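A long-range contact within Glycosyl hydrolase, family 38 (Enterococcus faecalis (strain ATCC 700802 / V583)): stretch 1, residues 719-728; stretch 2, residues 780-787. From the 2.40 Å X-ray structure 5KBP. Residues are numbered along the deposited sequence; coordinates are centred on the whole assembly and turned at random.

Stretch 1 719-728: VNVHDQNKGV
Stretch 2 (780-787) LSLHGKPE

Stretch 1 is a hairpin, strand 719-722 turning through 723-726 into strand 727-728, and its second arm lies antiparallel to strand 780-783 of stretch 2. Val721 and Val728 close the hairpin (Val728 N to Val721 O 2.8 Å, Val721 N to Val728 O 3.0 Å), with Asp723 N to Lys726 O at 2.9 Å nearer the turn. Across the stretches, Gly727 faces His783 as a hydrogen-bonded pair (CA to CA 5.3 Å), and Val728 faces Leu782 as a non-hydrogen-bonded pair (CA to CA 4.8 Å). His783 N donates to Gly727 O at 3.2 Å (163°); the return bond, Gly727 N to His783 O, is 3.1 Å but weak, bent to 128°. All these strand residues are extended, Gly727 at phi/psi -167/156 and His783 at -147/166; the strand ends at His783, and Gly784 follows at phi/psi -107/-93.

Among the polar side chains, His783 (chi1 69°, p; chi2 80°) reaches over Gly727 to the first arm, where Asn720 ND2 (chi1 t, chi2 -91°) donates to His783 NE2 at 3.1 Å, so this ring nitrogen acts as acceptor. Asn720 OD1 in turn accepts from His722 ND1 at 2.7 Å, linking the three side chains. Within the turn, Asp723 (chi1 p) accepts the Asn725 and Lys726 amides on OD1 (3.0 Å from Asn725 N, 2.8 Å from Lys726 N), while its OD2 forms a salt bridge with Lys726 NZ at 2.7 Å.

Gly727 CA lies over the His783 ring, 3.6 Å from its centroid, in a CH-pi contact; a CB there would collide with His783 NE2. His722 CB (chi1 p) meets the ring edge at His783 CE1, 3.6 Å away. Pro786, C-gamma exo, packs against the start of the turn, its CG 3.5 Å from Asp723 O. On the sheet face opposite the His783 side chain, Val728 CG2 (chi1 t) packs 3.7 Å from Leu782 CD2 (chi1 m, chi2 t).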

# COMPACT_ATOMS: atom_id res chain seq x y z
N VAL A 719 -19.49 -21.77 -14.74
CA VAL A 719 -19.28 -22.52 -15.97
C VAL A 719 -20.28 -23.67 -15.98
O VAL A 719 -20.55 -24.27 -14.93
CB VAL A 719 -17.83 -23.02 -16.10
CG1 VAL A 719 -17.43 -23.82 -14.87
CG2 VAL A 719 -17.65 -23.84 -17.36
N ASN A 720 -20.83 -23.98 -17.15
CA ASN A 720 -21.92 -24.94 -17.26
C ASN A 720 -21.65 -25.95 -18.37
O ASN A 720 -21.06 -25.61 -19.40
CB ASN A 720 -23.25 -24.23 -17.52
CG ASN A 720 -24.39 -25.19 -17.77
OD1 ASN A 720 -24.68 -25.56 -18.91
ND2 ASN A 720 -25.06 -25.61 -16.70
N VAL A 721 -22.08 -27.18 -18.15
CA VAL A 721 -22.06 -28.25 -19.14
C VAL A 721 -23.41 -28.94 -19.10
O VAL A 721 -23.86 -29.37 -18.04
CB VAL A 721 -20.92 -29.26 -18.88
CG1 VAL A 721 -21.14 -30.52 -19.69
CG2 VAL A 721 -19.57 -28.64 -19.20
N HIS A 722 -24.07 -29.04 -20.26
CA HIS A 722 -25.41 -29.60 -20.30
C HIS A 722 -25.69 -30.20 -21.67
O HIS A 722 -25.09 -29.81 -22.67
CB HIS A 722 -26.47 -28.54 -19.97
CG HIS A 722 -26.66 -27.52 -21.04
ND1 HIS A 722 -25.92 -26.36 -21.12
CD2 HIS A 722 -27.52 -27.49 -22.09
CE1 HIS A 722 -26.31 -25.66 -22.17
NE2 HIS A 722 -27.28 -26.32 -22.78
N ASP A 723 -26.61 -31.16 -21.69
CA ASP A 723 -27.17 -31.67 -22.93
C ASP A 723 -28.67 -31.37 -22.97
O ASP A 723 -29.13 -30.42 -22.34
CB ASP A 723 -26.90 -33.17 -23.10
CG ASP A 723 -27.34 -33.99 -21.89
OD1 ASP A 723 -28.16 -33.50 -21.08
OD2 ASP A 723 -26.86 -35.13 -21.75
N GLN A 724 -29.43 -32.18 -23.70
CA GLN A 724 -30.86 -31.94 -23.86
C GLN A 724 -31.68 -32.38 -22.65
O GLN A 724 -32.89 -32.14 -22.64
CB GLN A 724 -31.38 -32.65 -25.11
N ASN A 725 -31.07 -33.01 -21.65
CA ASN A 725 -31.84 -33.57 -20.54
C ASN A 725 -31.33 -33.13 -19.18
O ASN A 725 -32.12 -32.97 -18.24
CB ASN A 725 -31.85 -35.10 -20.62
CG ASN A 725 -32.67 -35.62 -21.79
OD1 ASN A 725 -33.89 -35.70 -21.72
ND2 ASN A 725 -31.99 -35.98 -22.88
N LYS A 726 -30.02 -32.94 -19.04
CA LYS A 726 -29.41 -32.66 -17.75
C LYS A 726 -28.28 -31.65 -17.91
O LYS A 726 -27.83 -31.37 -19.03
CB LYS A 726 -28.90 -33.94 -17.09
CG LYS A 726 -28.31 -34.94 -18.07
CD LYS A 726 -27.58 -36.06 -17.37
CE LYS A 726 -27.31 -37.22 -18.32
NZ LYS A 726 -26.64 -36.77 -19.57
N GLY A 727 -27.83 -31.11 -16.79
CA GLY A 727 -26.76 -30.14 -16.81
C GLY A 727 -26.19 -29.90 -15.43
O GLY A 727 -26.85 -30.13 -14.41
N VAL A 728 -24.94 -29.44 -15.41
CA VAL A 728 -24.21 -29.14 -14.18
C VAL A 728 -23.65 -27.73 -14.29
O VAL A 728 -23.03 -27.38 -15.30
CB VAL A 728 -23.08 -30.15 -13.92
CG1 VAL A 728 -22.34 -29.80 -12.64
CG2 VAL A 728 -23.63 -31.56 -13.85
N LEU A 780 -21.94 -25.95 -6.43
CA LEU A 780 -22.49 -26.80 -7.47
C LEU A 780 -24.00 -26.60 -7.55
O LEU A 780 -24.66 -26.39 -6.52
CB LEU A 780 -22.16 -28.28 -7.20
CG LEU A 780 -22.65 -29.40 -8.12
CD1 LEU A 780 -21.65 -30.55 -8.09
CD2 LEU A 780 -24.03 -29.90 -7.70
N SER A 781 -24.54 -26.67 -8.76
CA SER A 781 -25.98 -26.53 -8.97
C SER A 781 -26.39 -27.38 -10.16
O SER A 781 -25.80 -27.27 -11.24
CB SER A 781 -26.37 -25.07 -9.20
OG SER A 781 -27.77 -24.94 -9.36
N LEU A 782 -27.39 -28.23 -9.96
CA LEU A 782 -27.86 -29.15 -10.99
C LEU A 782 -29.17 -28.64 -11.60
O LEU A 782 -29.96 -27.96 -10.94
CB LEU A 782 -28.07 -30.55 -10.41
CG LEU A 782 -26.83 -31.21 -9.80
CD1 LEU A 782 -27.18 -32.58 -9.22
CD2 LEU A 782 -25.71 -31.32 -10.82
N HIS A 783 -29.38 -28.98 -12.87
CA HIS A 783 -30.60 -28.59 -13.56
C HIS A 783 -30.96 -29.68 -14.57
O HIS A 783 -30.15 -30.56 -14.88
CB HIS A 783 -30.45 -27.23 -14.25
CG HIS A 783 -29.51 -27.23 -15.41
ND1 HIS A 783 -29.87 -27.68 -16.66
CD2 HIS A 783 -28.22 -26.83 -15.51
CE1 HIS A 783 -28.84 -27.55 -17.49
NE2 HIS A 783 -27.83 -27.04 -16.81
N GLY A 784 -32.19 -29.61 -15.07
CA GLY A 784 -32.67 -30.58 -16.04
C GLY A 784 -32.79 -30.03 -17.44
O GLY A 784 -31.82 -30.06 -18.21
N LYS A 785 -33.97 -29.53 -17.79
CA LYS A 785 -34.19 -28.97 -19.11
C LYS A 785 -33.23 -27.81 -19.35
O LYS A 785 -32.93 -27.05 -18.42
CB LYS A 785 -35.64 -28.51 -19.26
CG LYS A 785 -36.09 -28.20 -20.68
N PRO A 786 -32.71 -27.64 -20.58
CA PRO A 786 -31.76 -26.54 -20.83
C PRO A 786 -32.29 -25.17 -20.45
O PRO A 786 -31.49 -24.27 -20.15
CB PRO A 786 -31.50 -26.65 -22.33
CG PRO A 786 -31.69 -28.10 -22.63
CD PRO A 786 -32.80 -28.56 -21.73
N GLU A 787 -33.61 -24.97 -20.45
CA GLU A 787 -34.16 -23.69 -20.00
C GLU A 787 -33.96 -23.47 -18.51
O GLU A 787 -33.94 -22.32 -18.06
CB GLU A 787 -35.65 -23.61 -20.35